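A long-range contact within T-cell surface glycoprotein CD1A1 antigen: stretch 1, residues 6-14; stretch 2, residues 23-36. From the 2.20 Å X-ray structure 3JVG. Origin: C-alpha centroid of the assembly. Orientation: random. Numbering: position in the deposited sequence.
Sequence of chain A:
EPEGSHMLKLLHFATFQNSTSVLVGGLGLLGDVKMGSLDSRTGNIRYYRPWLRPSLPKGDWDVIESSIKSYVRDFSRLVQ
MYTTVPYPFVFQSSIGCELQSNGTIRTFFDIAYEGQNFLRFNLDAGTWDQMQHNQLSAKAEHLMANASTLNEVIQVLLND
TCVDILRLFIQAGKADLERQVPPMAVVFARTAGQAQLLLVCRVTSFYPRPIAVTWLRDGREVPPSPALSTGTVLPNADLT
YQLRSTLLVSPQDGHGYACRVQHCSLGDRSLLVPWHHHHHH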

ATOM      1  N   HIS A   6      -9.660  -5.301  12.995  1.00 30.15           N
ATOM      2  CA  HIS A   6      -8.210  -5.448  12.823  1.00 27.51           C
ATOM      3  C   HIS A   6      -7.830  -6.588  11.891  1.00 24.96           C
ATOM      4  O   HIS A   6      -8.558  -7.562  11.735  1.00 24.30           O
ATOM      5  N   MET A   7      -6.646  -6.481  11.317  1.00 22.27           N
ATOM      6  CA  MET A   7      -6.213  -7.393  10.278  1.00 21.27           C
ATOM      7  C   MET A   7      -4.718  -7.612  10.372  1.00 19.68           C
ATOM      8  O   MET A   7      -3.949  -6.680  10.551  1.00 20.47           O
ATOM      9  N   LEU A   8      -4.320  -8.850  10.193  1.00 19.13           N
ATOM     10  CA  LEU A   8      -2.937  -9.220  10.127  1.00 18.97           C
ATOM     11  C   LEU A   8      -2.811  -9.750   8.719  1.00 18.16           C
ATOM     12  O   LEU A   8      -3.584 -10.687   8.365  1.00 18.43           O
ATOM     13  N   LYS A   9      -1.846  -9.228   7.963  1.00 16.83           N
ATOM     14  CA  LYS A   9      -1.688  -9.626   6.593  1.00 16.43           C
ATOM     15  C   LYS A   9      -0.232  -9.857   6.163  1.00 16.06           C
ATOM     16  O   LYS A   9       0.643  -8.978   6.334  1.00 17.73           O
ATOM     17  N   LEU A  10       0.018 -11.004   5.573  1.00 15.83           N
ATOM     18  CA  LEU A  10       1.336 -11.294   5.048  1.00 15.96           C
ATOM     19  C   LEU A  10       1.247 -11.284   3.546  1.00 16.49           C
ATOM     20  O   LEU A  10       0.420 -12.020   2.960  1.00 18.04           O
ATOM     21  N   LEU A  11       2.139 -10.529   2.930  1.00 15.67           N
ATOM     22  CA  LEU A  11       2.187 -10.385   1.493  1.00 15.74           C
ATOM     23  C   LEU A  11       3.501 -10.977   0.981  1.00 16.05           C
ATOM     24  O   LEU A  11       4.614 -10.747   1.547  1.00 16.59           O
ATOM     25  N   HIS A  12       3.423 -11.701  -0.105  1.00 15.99           N
ATOM     26  CA  HIS A  12       4.629 -12.224  -0.726  1.00 16.37           C
ATOM     27  C   HIS A  12       4.520 -12.013  -2.242  1.00 16.67           C
ATOM     28  O   HIS A  12       3.398 -11.990  -2.823  1.00 16.54           O
ATOM     29  N   PHE A  13       5.653 -11.785  -2.896  1.00 17.25           N
ATOM     30  CA  PHE A  13       5.628 -11.752  -4.362  1.00 17.72           C
ATOM     31  C   PHE A  13       6.904 -12.315  -4.890  1.00 18.46           C
ATOM     32  O   PHE A  13       7.931 -12.297  -4.193  1.00 18.74           O
ATOM     33  N   ALA A  14       6.838 -12.812  -6.130  1.00 18.94           N
ATOM     34  CA  ALA A  14       7.980 -13.465  -6.775  1.00 19.86           C
ATOM     35  C   ALA A  14       7.957 -13.257  -8.279  1.00 20.62           C
ATOM     36  O   ALA A  14       6.962 -13.548  -8.964  1.00 20.68           O
ATOM     37  N   LEU A  23      13.217 -13.520  -7.963  1.00 29.35           N
ATOM     38  CA  LEU A  23      13.373 -12.397  -7.042  1.00 29.92           C
ATOM     39  C   LEU A  23      12.125 -12.315  -6.164  1.00 28.20           C
ATOM     40  O   LEU A  23      11.026 -12.077  -6.668  1.00 27.39           O
ATOM     41  N   VAL A  24      12.305 -12.531  -4.863  1.00 27.19           N
ATOM     42  CA  VAL A  24      11.192 -12.653  -3.949  1.00 26.11           C
ATOM     43  C   VAL A  24      11.136 -11.416  -3.077  1.00 25.88           C
ATOM     44  O   VAL A  24      12.173 -10.841  -2.720  1.00 28.61           O
ATOM     45  N   GLY A  25       9.955 -11.007  -2.684  1.00 22.14           N
ATOM     46  CA  GLY A  25       9.880 -10.035  -1.607  1.00 20.56           C
ATOM     47  C   GLY A  25       8.699 -10.396  -0.731  1.00 19.37           C
ATOM     48  O   GLY A  25       7.847 -11.167  -1.148  1.00 17.83           O
ATOM     49  N   GLY A  26       8.667  -9.865   0.491  1.00 18.95           N
ATOM     50  CA  GLY A  26       7.482 -10.007   1.313  1.00 20.09           C
ATOM     51  C   GLY A  26       7.382  -9.006   2.431  1.00 21.07           C
ATOM     52  O   GLY A  26       8.420  -8.489   2.910  1.00 24.70           O
ATOM     53  N   LEU A  27       6.152  -8.758   2.865  1.00 20.27           N
ATOM     54  CA  LEU A  27       5.803  -7.759   3.878  1.00 20.44           C
ATOM     55  C   LEU A  27       4.789  -8.308   4.838  1.00 19.37           C
ATOM     56  O   LEU A  27       3.923  -9.111   4.437  1.00 20.89           O
ATOM     57  N   GLY A  28       4.889  -7.891   6.095  1.00 18.25           N
ATOM     58  CA  GLY A  28       3.955  -8.280   7.191  1.00 17.01           C
ATOM     59  C   GLY A  28       3.236  -6.997   7.610  1.00 17.51           C
ATOM     60  O   GLY A  28       3.894  -5.973   7.854  1.00 18.36           O
ATOM     61  N   LEU A  29       1.911  -7.006   7.632  1.00 16.68           N
ATOM     62  CA  LEU A  29       1.187  -5.812   7.988  1.00 17.08           C
ATOM     63  C   LEU A  29       0.184  -6.077   9.069  1.00 17.37           C
ATOM     64  O   LEU A  29      -0.465  -7.130   9.074  1.00 17.21           O
ATOM     65  N   LEU A  30       0.030  -5.093   9.935  1.00 17.93           N
ATOM     66  CA  LEU A  30      -0.980  -5.065  10.949  1.00 18.48           C
ATOM     67  C   LEU A  30      -1.749  -3.777  10.659  1.00 19.03           C
ATOM     68  O   LEU A  30      -1.311  -2.657  10.987  1.00 19.47           O
ATOM     69  N   GLY A  31      -2.899  -3.927  10.026  1.00 19.16           N
ATOM     70  CA  GLY A  31      -3.576  -2.781   9.400  1.00 19.72           C
ATOM     71  C   GLY A  31      -2.629  -2.164   8.378  1.00 19.35           C
ATOM     72  O   GLY A  31      -2.171  -2.851   7.419  1.00 18.67           O
ATOM     73  N   ASP A  32      -2.297  -0.887   8.550  1.00 19.91           N
ATOM     74  CA  ASP A  32      -1.312  -0.275   7.639  1.00 19.75           C
ATOM     75  C   ASP A  32       0.021  -0.095   8.364  1.00 19.69           C
ATOM     76  O   ASP A  32       0.856   0.634   7.890  1.00 19.89           O
ATOM     77  N   VAL A  33       0.186  -0.705   9.532  1.00 19.60           N
ATOM     78  CA  VAL A  33       1.467  -0.636  10.237  1.00 19.66           C
ATOM     79  C   VAL A  33       2.369  -1.761   9.733  1.00 18.94           C
ATOM     80  O   VAL A  33       2.006  -2.972   9.840  1.00 18.46           O
ATOM     81  N   LYS A  34       3.516  -1.388   9.155  1.00 19.02           N
ATOM     82  CA  LYS A  34       4.431  -2.390   8.602  1.00 18.57           C
ATOM     83  C   LYS A  34       5.202  -3.072   9.725  1.00 18.68           C
ATOM     84  O   LYS A  34       5.995  -2.422  10.394  1.00 19.28           O
ATOM     85  N   MET A  35       4.961  -4.384   9.931  1.00 18.23           N
ATOM     86  CA  MET A  35       5.593  -5.097  11.040  1.00 18.47           C
ATOM     87  C   MET A  35       7.014  -5.457  10.665  1.00 18.68           C
ATOM     88  O   MET A  35       7.898  -5.351  11.478  1.00 19.28           O
ATOM     89  N   GLY A  36       7.225  -5.886   9.435  1.00 18.33           N
ATOM     90  CA  GLY A  36       8.543  -6.252   8.953  1.00 18.70           C
ATOM     91  C   GLY A  36       8.509  -6.736   7.510  1.00 18.33           C
ATOM     92  O   GLY A  36       7.489  -6.629   6.805  1.00 18.12           O
TER

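Main-chain hydrogen bonds supply the polar interactions between these antiparallel strands, whose axes run at 170° and approach to 4.6 Å. The straightest is Leu11 N to Leu27 O (2.7 Å, 177° at the hydrogen), returned by Leu27 N to Leu11 O at 2.8 Å. Lys9 N to Leu29 O and Leu29 N to Lys9 O, both 2.7 Å, form a second reciprocal pair; Phe13 N to Gly25 O (2.9 Å) and Gly25 N to Phe13 O (2.8 Å) form a third. Gly31 N to Met7 O, 3.0 Å, closes the ladder beside the turn. No side chain bonds across the strands: Lys9 NZ and His12 ND1 find partners elsewhere in the structure.

Strand alternation places Lys9, Leu11, Phe13, Leu27 and Leu29 on one face. Leu11 (m, t) sets CD1 3.9 Å from CD1 of Leu29 (m, t), while Leu11 CB lies 4.3 Å from Leu27 CB; the chi1 of Leu27, -108°, falls between wells. The aliphatic part of Lys9 (t, t, m, t) joins this group, its CD 4.4 Å from Leu29 CD1. Phe13, with chi1 p, folds its ring over Gly25, whose CA lies 4.0 Å from the ring centroid and 16° off the normal, a CH-pi contact. An ideal CB on Gly25 would clash with Phe13 CZ at 2.6 Å, so the bare glycine leaves room for the ring.

The other face carries Leu8, Leu10, His12, Ala14, Val24 and Leu30. Leu8 (t, p) brings CD1 very close to Met35 CE, 3.1 Å, and Met35 (m, t, m) points toward stretch 1. Leu10 (m, t) lays CD2 3.8 Å from Gly28 CA. Farther along, His12 CD2 is 3.9 Å from CG1 of Val24 (t), and Ala14 CB is 4.4 Å from Val24 CG2.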

ATOM      1  CB  HIS A   6      -7.560  -5.690  14.187  1.00 27.88           C
ATOM      2  CG  HIS A   6      -7.724  -4.540  15.122  1.00 30.60           C
ATOM      3  ND1 HIS A   6      -8.772  -4.457  16.014  1.00 33.82           N
ATOM      4  CD2 HIS A   6      -7.020  -3.390  15.254  1.00 30.74           C
ATOM      5  CE1 HIS A   6      -8.692  -3.316  16.674  1.00 34.28           C
ATOM      6  NE2 HIS A   6      -7.631  -2.658  16.242  1.00 34.33           N
ATOM      7  CB  MET A   7      -6.560  -6.798   8.914  1.00 19.99           C
ATOM      8  CG  MET A   7      -5.893  -7.446   7.724  1.00 24.41           C
ATOM      9  SD  MET A   7      -6.530  -6.834   6.123  1.00 34.58           S
ATOM     10  CE  MET A   7      -8.122  -7.641   6.064  1.00 28.33           C
ATOM     11  CB  LEU A   8      -2.633 -10.358  11.124  1.00 19.28           C
ATOM     12  CG  LEU A   8      -1.206 -10.889  11.083  1.00 19.71           C
ATOM     13  CD1 LEU A   8      -0.316  -9.696  11.076  1.00 23.31           C
ATOM     14  CD2 LEU A   8      -0.976 -11.622  12.279  1.00 21.50           C
ATOM     15  CB  LYS A   9      -2.295  -8.573   5.663  1.00 16.60           C
ATOM     16  CG  LYS A   9      -2.387  -9.012   4.257  1.00 17.56           C
ATOM     17  CD  LYS A   9      -2.628  -7.823   3.311  1.00 26.85           C
ATOM     18  CE  LYS A   9      -4.016  -7.295   3.312  1.00 32.93           C
ATOM     19  NZ  LYS A   9      -3.989  -5.834   2.871  1.00 33.52           N
ATOM     20  CB  LEU A  10       1.810 -12.671   5.504  1.00 15.74           C
ATOM     21  CG  LEU A  10       1.897 -12.904   7.030  1.00 16.62           C
ATOM     22  CD1 LEU A  10       2.306 -14.367   7.303  1.00 19.32           C
ATOM     23  CD2 LEU A  10       2.915 -11.910   7.707  1.00 16.20           C
ATOM     24  CB  LEU A  11       2.166  -8.900   1.187  1.00 15.98           C
ATOM     25  CG  LEU A  11       0.923  -8.057   1.506  1.00 16.08           C
ATOM     26  CD1 LEU A  11       1.105  -6.614   0.913  1.00 16.51           C
ATOM     27  CD2 LEU A  11      -0.496  -8.757   0.970  1.00 16.06           C
ATOM     28  CB  HIS A  12       4.758 -13.689  -0.314  1.00 16.62           C
ATOM     29  CG  HIS A  12       5.292 -14.626  -1.369  1.00 19.07           C
ATOM     30  ND1 HIS A  12       4.468 -15.286  -2.268  1.00 17.37           N
ATOM     31  CD2 HIS A  12       6.547 -15.106  -1.591  1.00 18.34           C
ATOM     32  CE1 HIS A  12       5.197 -16.093  -3.021  1.00 17.30           C
ATOM     33  NE2 HIS A  12       6.462 -15.995  -2.642  1.00 18.59           N
ATOM     34  CB  PHE A  13       5.402 -10.369  -4.949  1.00 17.99           C
ATOM     35  CG  PHE A  13       6.354  -9.284  -4.436  1.00 18.34           C
ATOM     36  CD1 PHE A  13       7.495  -8.940  -5.163  1.00 19.25           C
ATOM     37  CD2 PHE A  13       6.047  -8.566  -3.274  1.00 18.00           C
ATOM     38  CE1 PHE A  13       8.341  -7.956  -4.739  1.00 19.73           C
ATOM     39  CE2 PHE A  13       6.901  -7.544  -2.819  1.00 18.37           C
ATOM     40  CZ  PHE A  13       8.043  -7.247  -3.556  1.00 19.47           C
ATOM     41  CB  ALA A  14       7.997 -14.953  -6.439  1.00 19.78           C
ATOM     42  CB  LEU A  23      13.579 -11.088  -7.793  1.00 30.65           C
ATOM     43  CG  LEU A  23      14.417 -11.110  -9.076  1.00 35.68           C
ATOM     44  CD1 LEU A  23      14.329  -9.758  -9.810  1.00 41.27           C
ATOM     45  CD2 LEU A  23      15.898 -11.507  -8.834  1.00 39.24           C
ATOM     46  CB  VAL A  24      11.393 -13.886  -3.054  1.00 27.20           C
ATOM     47  CG1 VAL A  24      10.231 -14.084  -2.105  1.00 26.88           C
ATOM     48  CG2 VAL A  24      11.605 -15.166  -3.908  1.00 26.96           C
ATOM     49  CB  LEU A  27       5.144  -6.539   3.206  1.00 21.87           C
ATOM     50  CG  LEU A  27       5.833  -5.190   3.049  1.00 23.44           C
ATOM     51  CD1 LEU A  27       4.778  -4.049   2.853  1.00 26.63           C
ATOM     52  CD2 LEU A  27       6.766  -4.828   4.212  1.00 21.10           C
ATOM     53  CB  LEU A  29       0.431  -5.255   6.763  1.00 17.09           C
ATOM     54  CG  LEU A  29       1.246  -4.796   5.543  1.00 17.03           C
ATOM     55  CD1 LEU A  29       0.404  -4.791   4.265  1.00 17.54           C
ATOM     56  CD2 LEU A  29       1.866  -3.426   5.770  1.00 17.76           C
ATOM     57  CB  LEU A  30      -0.277  -5.023  12.322  1.00 18.87           C
ATOM     58  CG  LEU A  30      -0.896  -5.601  13.609  1.00 23.24           C
ATOM     59  CD1 LEU A  30      -0.932  -4.629  14.758  1.00 24.60           C
ATOM     60  CD2 LEU A  30      -2.203  -6.408  13.460  1.00 22.97           C
ATOM     61  CB  ASP A  32      -1.785   1.086   7.079  1.00 20.59           C
ATOM     62  CG  ASP A  32      -2.130   2.083   8.172  1.00 21.54           C
ATOM     63  OD1 ASP A  32      -2.042   1.731   9.360  1.00 21.54           O
ATOM     64  OD2 ASP A  32      -2.502   3.256   7.858  1.00 22.43           O
ATOM     65  CB  VAL A  33       1.291  -0.768  11.740  1.00 20.09           C
ATOM     66  CG1 VAL A  33       2.672  -0.830  12.422  1.00 20.55           C
ATOM     67  CG2 VAL A  33       0.377   0.352  12.330  1.00 21.02           C
ATOM     68  CB  LYS A  34       5.362  -1.762   7.579  1.00 18.85           C
ATOM     69  CG  LYS A  34       4.623  -1.433   6.243  1.00 20.62           C
ATOM     70  CD  LYS A  34       5.524  -0.590   5.299  1.00 29.66           C
ATOM     71  CE  LYS A  34       4.844  -0.326   3.923  1.00 33.83           C
ATOM     72  NZ  LYS A  34       5.785   0.170   2.819  1.00 40.80           N
ATOM     73  CB  MET A  35       4.815  -6.357  11.419  1.00 18.13           C
ATOM     74  CG  MET A  35       3.428  -6.036  11.991  1.00 18.23           C
ATOM     75  SD  MET A  35       2.681  -7.583  12.525  1.00 23.32           S
ATOM     76  CE  MET A  35       2.475  -8.382  10.944  1.00 17.35           C
TER